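PDB 3O66: glycine betaine/carnitine/choline ABC transporter from Staphylococcus aureus subsp. aureus Mu50, which probably binds glycine betaine, carnitine or choline as the substrate-binding component of an ABC importer. Local coordinates for residues A[163-168]-A[212-217]; A[129-134]-A[206-211]. All coordinates share one frame; numbering follows the deposited sequence.

Contact 1 of 2, residues A[163-168]-A[212-217]; sequences KKEYGF and DDKQFF
Y166 lays one face of its ring against the aliphatic chain of K214, joining the C-terminal end of helix 159-166 to the loop between strands 208-209 and 222-227. The two side chains run past each other in opposite directions, and the CH-pi contact places K214 CD 4.0 Å from the ring centroid, displaced toward the rim. Around the edge, near the ring plane, lie D212 OD1, the D213 carboxylate, whose OD2 is hydrogen-bonded to S134 OG, and F216 CB, 3.7 Å from Y166 CE2. At the tip the phenol enters the type I turn D212–Q215. Y166 OH donates to D212 OD1 at 2.6 Å, using the anti lone pair, and accepts a nearly straight bond from K214 N (2.9 Å, 166°). D212 has CG anti to its backbone N (chi1 178°), which turns the carboxylate back over the chain that follows: F216 N reaches OD1 on the syn side at 3.0 Å, and F217 N takes the syn lone pair of OD2. Beside the tyrosine, E165 CB touches F216 CD1 obliquely, at 3.9 Å; a water within bonding distance of K214 O and, weakly, E165 OE1 may not serve both at once. K214 NZ makes a weak bond to E165 O. With its hydroxyl both giving and receiving, the buried tyrosine is satisfied; three donors would be expected to stabilise the D212 carboxylate's charge.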
loop_
_atom_site.group_PDB
_atom_site.type_symbol
_atom_site.label_atom_id
_atom_site.label_comp_id
_atom_site.label_asym_id
_atom_site.label_seq_id
_atom_site.Cartn_x
_atom_site.Cartn_y
_atom_site.Cartn_z
ATOM N N LYS A 163 -0.589 -9.466 21.449
ATOM C CA LYS A 163 -0.267 -10.553 22.390
ATOM C C LYS A 163 -1.533 -11.265 22.866
ATOM O O LYS A 163 -1.554 -12.490 22.983
ATOM C CB LYS A 163 0.518 -10.031 23.607
ATOM C CG LYS A 163 1.953 -9.609 23.302
ATOM C CD LYS A 163 2.720 -9.279 24.569
ATOM C CE LYS A 163 2.376 -7.909 25.120
ATOM N NZ LYS A 163 3.148 -7.662 26.365
ATOM N N LYS A 164 -2.574 -10.488 23.145
ATOM C CA LYS A 164 -3.866 -11.033 23.558
ATOM C C LYS A 164 -4.499 -11.870 22.427
ATOM O O LYS A 164 -4.865 -13.029 22.637
ATOM C CB LYS A 164 -4.794 -9.893 24.016
ATOM C CG LYS A 164 -6.106 -10.345 24.667
ATOM C CD LYS A 164 -6.764 -9.240 25.522
ATOM C CE LYS A 164 -7.332 -8.092 24.680
ATOM N NZ LYS A 164 -8.469 -7.392 25.386
ATOM N N GLU A 165 -4.599 -11.276 21.238
ATOM C CA GLU A 165 -5.122 -11.937 20.035
ATOM C C GLU A 165 -4.369 -13.209 19.644
ATOM O O GLU A 165 -4.974 -14.284 19.508
ATOM C CB GLU A 165 -5.120 -10.962 18.845
ATOM C CG GLU A 165 -5.736 -11.530 17.562
ATOM C CD GLU A 165 -7.255 -11.584 17.615
ATOM O OE1 GLU A 165 -7.889 -10.501 17.599
ATOM O OE2 GLU A 165 -7.822 -12.705 17.673
ATOM N N TYR A 166 -3.054 -13.091 19.460
ATOM C CA TYR A 166 -2.278 -14.209 18.955
ATOM C C TYR A 166 -1.856 -15.229 20.025
ATOM O O TYR A 166 -1.637 -16.392 19.709
ATOM C CB TYR A 166 -1.114 -13.716 18.103
ATOM C CG TYR A 166 -1.495 -13.569 16.636
ATOM C CD1 TYR A 166 -1.498 -14.686 15.792
ATOM C CD2 TYR A 166 -1.884 -12.337 16.109
ATOM C CE1 TYR A 166 -1.856 -14.588 14.454
ATOM C CE2 TYR A 166 -2.249 -12.211 14.726
ATOM C CZ TYR A 166 -2.234 -13.352 13.928
ATOM O OH TYR A 166 -2.567 -13.306 12.595
ATOM N N GLY A 167 -1.775 -14.808 21.283
ATOM C CA GLY A 167 -1.549 -15.752 22.384
ATOM C C GLY A 167 -0.096 -16.124 22.626
ATOM O O GLY A 167 0.193 -17.172 23.210
ATOM N N PHE A 168 0.824 -15.266 22.191
ATOM C CA PHE A 168 2.247 -15.463 22.475
ATOM C C PHE A 168 3.014 -14.133 22.542
ATOM O O PHE A 168 2.487 -13.079 22.165
ATOM C CB PHE A 168 2.887 -16.445 21.479
ATOM C CG PHE A 168 2.842 -15.992 20.039
ATOM C CD1 PHE A 168 3.809 -15.115 19.538
ATOM C CD2 PHE A 168 1.859 -16.468 19.177
ATOM C CE1 PHE A 168 3.778 -14.700 18.208
ATOM C CE2 PHE A 168 1.826 -16.064 17.821
ATOM C CZ PHE A 168 2.770 -15.170 17.347
ATOM N N ASP A 212 -1.153 -12.890 8.094
ATOM C CA ASP A 212 -1.897 -12.504 9.321
ATOM C C ASP A 212 -3.173 -13.375 9.376
ATOM O O ASP A 212 -4.281 -12.942 9.009
ATOM C CB ASP A 212 -2.195 -11.000 9.231
ATOM C CG ASP A 212 -3.016 -10.442 10.397
ATOM O OD1 ASP A 212 -3.155 -11.044 11.509
ATOM O OD2 ASP A 212 -3.530 -9.320 10.175
ATOM N N ASP A 213 -2.996 -14.611 9.834
ATOM C CA ASP A 213 -4.054 -15.625 9.771
ATOM C C ASP A 213 -5.252 -15.322 10.673
ATOM O O ASP A 213 -6.350 -15.822 10.420
ATOM C CB ASP A 213 -3.492 -17.008 10.116
ATOM C CG ASP A 213 -2.782 -17.022 11.472
ATOM O OD1 ASP A 213 -1.613 -16.573 11.536
ATOM O OD2 ASP A 213 -3.405 -17.465 12.477
ATOM N N LYS A 214 -5.047 -14.512 11.715
ATOM C CA LYS A 214 -6.142 -14.109 12.604
ATOM C C LYS A 214 -6.754 -12.737 12.259
ATOM O O LYS A 214 -7.666 -12.274 12.945
ATOM C CB LYS A 214 -5.694 -14.146 14.076
ATOM C CG LYS A 214 -5.459 -15.565 14.593
ATOM C CD LYS A 214 -5.217 -15.577 16.084
ATOM C CE LYS A 214 -5.211 -17.000 16.615
ATOM N NZ LYS A 214 -6.127 -17.080 17.804
ATOM N N GLN A 215 -6.264 -12.103 11.183
ATOM C CA GLN A 215 -6.722 -10.765 10.769
ATOM C C GLN A 215 -6.705 -9.762 11.925
ATOM O O GLN A 215 -7.703 -9.042 12.165
ATOM C CB GLN A 215 -8.121 -10.799 10.114
ATOM C CG GLN A 215 -8.220 -11.720 8.916
ATOM C CD GLN A 215 -9.635 -11.835 8.341
ATOM O OE1 GLN A 215 -10.652 -11.707 9.055
ATOM N NE2 GLN A 215 -9.704 -12.093 7.041
ATOM N N PHE A 216 -5.599 -9.742 12.657
ATOM C CA PHE A 216 -5.387 -8.757 13.695
ATOM C C PHE A 216 -5.369 -7.369 13.070
ATOM O O PHE A 216 -5.879 -6.434 13.667
ATOM C CB PHE A 216 -4.071 -9.017 14.431
ATOM C CG PHE A 216 -3.718 -7.948 15.423
ATOM C CD1 PHE A 216 -4.414 -7.833 16.623
ATOM C CD2 PHE A 216 -2.709 -7.041 15.143
ATOM C CE1 PHE A 216 -4.106 -6.817 17.545
ATOM C CE2 PHE A 216 -2.385 -6.035 16.050
ATOM C CZ PHE A 216 -3.088 -5.920 17.263
ATOM N N PHE A 217 -4.772 -7.248 11.876
ATOM C CA PHE A 217 -4.800 -5.989 11.150
ATOM C C PHE A 217 -5.940 -5.924 10.154
ATOM O O PHE A 217 -6.298 -6.944 9.530
ATOM C CB PHE A 217 -3.500 -5.744 10.391
ATOM C CG PHE A 217 -2.263 -5.724 11.264
ATOM C CD1 PHE A 217 -2.032 -4.667 12.150
ATOM C CD2 PHE A 217 -1.296 -6.731 11.145
ATOM C CE1 PHE A 217 -0.855 -4.636 12.941
ATOM C CE2 PHE A 217 -0.134 -6.718 11.946
ATOM C CZ PHE A 217 0.079 -5.662 12.832
HETATM O O HOH W 1 -8.370 -10.442 14.963
#

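Contact 2 of 2, residues A[129-134]-A[206-211]; sequences HLETVS and DLKVLK
E131 and K208 bring their side chains together at about a right angle, tip to tip, in a salt bridge between E131 OE1 and K208 NZ (2.8 Å). The ammonium comes from above the carboxylate plane, 37° out of it. Both chains bend at chi2; the bend in K208 (83°) lifts its amine toward the glutamate and leaves CE 3.6 Å from L130 O. K211 reaches the same oxygen, E131 OE1, through a water that donates to it and accepts from K211 NZ. On the opposite side of the backbone from this charged group, L210 points across to the 129-134 segment: its CD2 packs on L130 CB at 3.7 Å, and its CB lies against V133 CG2. Apolar and charged side chains are thus sorted by the backbone between them, where T132 and K211 form a single beta bridge. K211 N donates to E131 O in the carbonyl plane at 2.9 Å, almost straight at 173°, and V133 N returns a bond of 2.8 Å to K211 O. A second water sits within bonding distance of E131 O and V209 O. Strand 208-209 is outermost within this chain in its mixed sheet. K208 and L210 hydrogen-bond to V120 and F118 of strand 116-120, and the loop after helix 122-128 bridges to K211, with L130 also touching T124 of that helix and V133 reaching F162 and Y166 of helix 159-166.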
loop_
_atom_site.group_PDB
_atom_site.type_symbol
_atom_site.label_atom_id
_atom_site.label_comp_id
_atom_site.label_asym_id
_atom_site.label_seq_id
_atom_site.Cartn_x
_atom_site.Cartn_y
_atom_site.Cartn_z
ATOM N N HIS A 129 9.903 -23.211 9.772
ATOM C CA HIS A 129 8.770 -23.546 8.906
ATOM C C HIS A 129 7.631 -22.531 9.004
ATOM O O HIS A 129 6.466 -22.890 9.298
ATOM C CB HIS A 129 8.293 -24.984 9.207
ATOM C CG HIS A 129 9.411 -25.977 9.275
ATOM N ND1 HIS A 129 10.109 -26.385 8.157
ATOM C CD2 HIS A 129 9.974 -26.621 10.326
ATOM C CE1 HIS A 129 11.041 -27.250 8.512
ATOM N NE2 HIS A 129 10.982 -27.409 9.824
ATOM N N LEU A 130 7.964 -21.268 8.713
ATOM C CA LEU A 130 7.050 -20.150 8.936
ATOM C C LEU A 130 6.279 -19.737 7.692
ATOM O O LEU A 130 6.876 -19.376 6.683
ATOM C CB LEU A 130 7.818 -18.927 9.501
ATOM C CG LEU A 130 8.673 -19.151 10.758
ATOM C CD1 LEU A 130 9.430 -17.871 11.185
ATOM C CD2 LEU A 130 7.824 -19.695 11.932
ATOM N N GLU A 131 4.952 -19.734 7.797
ATOM C CA GLU A 131 4.086 -19.206 6.740
ATOM C C GLU A 131 3.126 -18.150 7.284
ATOM O O GLU A 131 2.815 -17.158 6.621
ATOM C CB GLU A 131 3.302 -20.349 6.075
ATOM C CG GLU A 131 4.155 -21.166 5.116
ATOM C CD GLU A 131 4.530 -20.391 3.844
ATOM O OE1 GLU A 131 3.844 -19.395 3.499
ATOM O OE2 GLU A 131 5.511 -20.789 3.172
ATOM N N THR A 132 2.677 -18.373 8.507
ATOM C CA THR A 132 1.683 -17.509 9.147
ATOM C C THR A 132 2.248 -16.928 10.426
ATOM O O THR A 132 3.271 -17.389 10.954
ATOM C CB THR A 132 0.376 -18.280 9.505
ATOM O OG1 THR A 132 0.621 -19.160 10.615
ATOM C CG2 THR A 132 -0.189 -19.057 8.279
ATOM N N VAL A 133 1.587 -15.899 10.931
ATOM C CA VAL A 133 2.000 -15.286 12.188
ATOM C C VAL A 133 1.850 -16.304 13.324
ATOM O O VAL A 133 2.725 -16.408 14.200
ATOM C CB VAL A 133 1.197 -14.006 12.461
ATOM C CG1 VAL A 133 1.496 -13.483 13.846
ATOM C CG2 VAL A 133 1.522 -12.937 11.386
ATOM N N SER A 134 0.768 -17.085 13.288
ATOM C CA SER A 134 0.621 -18.168 14.283
ATOM C C SER A 134 1.810 -19.173 14.290
ATOM O O SER A 134 2.140 -19.717 15.325
ATOM C CB SER A 134 -0.728 -18.887 14.126
ATOM O OG SER A 134 -1.812 -18.016 14.471
ATOM N N ASP A 206 15.112 -10.572 -0.135
ATOM C CA ASP A 206 14.334 -11.806 -0.257
ATOM C C ASP A 206 13.707 -12.202 1.099
ATOM O O ASP A 206 13.844 -13.334 1.550
ATOM C CB ASP A 206 15.214 -12.938 -0.842
ATOM C CG ASP A 206 14.404 -14.083 -1.413
ATOM O OD1 ASP A 206 13.226 -13.899 -1.785
ATOM O OD2 ASP A 206 14.952 -15.192 -1.496
ATOM N N LEU A 207 13.056 -11.249 1.751
ATOM C CA LEU A 207 12.427 -11.487 3.068
ATOM C C LEU A 207 11.102 -12.240 2.876
ATOM O O LEU A 207 10.523 -12.205 1.784
ATOM C CB LEU A 207 12.194 -10.161 3.785
ATOM C CG LEU A 207 13.401 -9.242 4.066
ATOM C CD1 LEU A 207 12.950 -7.929 4.723
ATOM C CD2 LEU A 207 14.429 -9.952 4.964
ATOM N N LYS A 208 10.662 -12.953 3.910
ATOM C CA LYS A 208 9.434 -13.731 3.887
ATOM C C LYS A 208 8.385 -13.010 4.731
ATOM O O LYS A 208 8.545 -12.833 5.936
ATOM C CB LYS A 208 9.683 -15.152 4.434
ATOM C CG LYS A 208 8.379 -15.956 4.728
ATOM C CD LYS A 208 7.818 -16.630 3.461
ATOM C CE LYS A 208 6.453 -17.292 3.769
ATOM N NZ LYS A 208 5.822 -17.658 2.493
ATOM N N VAL A 209 7.320 -12.557 4.093
ATOM C CA VAL A 209 6.235 -11.864 4.820
ATOM C C VAL A 209 5.265 -12.921 5.285
ATOM O O VAL A 209 4.862 -13.772 4.473
ATOM C CB VAL A 209 5.549 -10.871 3.907
ATOM C CG1 VAL A 209 4.377 -10.144 4.668
ATOM C CG2 VAL A 209 6.606 -9.882 3.359
ATOM N N LEU A 210 4.891 -12.888 6.570
ATOM C CA LEU A 210 3.998 -13.902 7.138
ATOM C C LEU A 210 2.529 -13.507 7.004
ATOM O O LEU A 210 2.192 -12.327 7.102
ATOM C CB LEU A 210 4.350 -14.149 8.619
ATOM C CG LEU A 210 5.796 -14.638 8.886
ATOM C CD1 LEU A 210 6.012 -14.783 10.387
ATOM C CD2 LEU A 210 6.029 -15.984 8.188
ATOM N N LYS A 211 1.664 -14.497 6.762
ATOM C CA LYS A 211 0.230 -14.243 6.636
ATOM C C LYS A 211 -0.371 -13.963 8.011
ATOM O O LYS A 211 -0.083 -14.679 8.981
ATOM C CB LYS A 211 -0.490 -15.433 5.954
ATOM C CG LYS A 211 -0.132 -15.569 4.475
ATOM C CD LYS A 211 -0.831 -16.738 3.760
ATOM C CE LYS A 211 -0.382 -18.100 4.288
ATOM N NZ LYS A 211 -1.003 -19.238 3.511
HETATM O O HOH W 2 3.541 -16.231 4.094
HETATM O O HOH W 3 1.176 -20.657 3.214
#

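In the fold
The two contacts illustrate how one continuous stretch can serve two neighbours in turn: residues 206-211 bridge to the 129-134 loop, and 212-217 then receive the end of helix 159-166. Their centres are 14 Å apart, yet they meet directly. D213 OD2 lies 2.6 Å from S134 OG, a probable hydrogen bond. The other carboxylate oxygen, D213 OD1, packs 3.3 Å from T132 CB; F168 CZ approaches V133 O at 3.4 Å. The two contacts therefore abut at the margin of one of the two mixed sheets of this periplasmic-binding-protein fold. Further along, K85 binds the carbonyls of Q215 and F216. The ligand site of the family cannot be placed from these contacts.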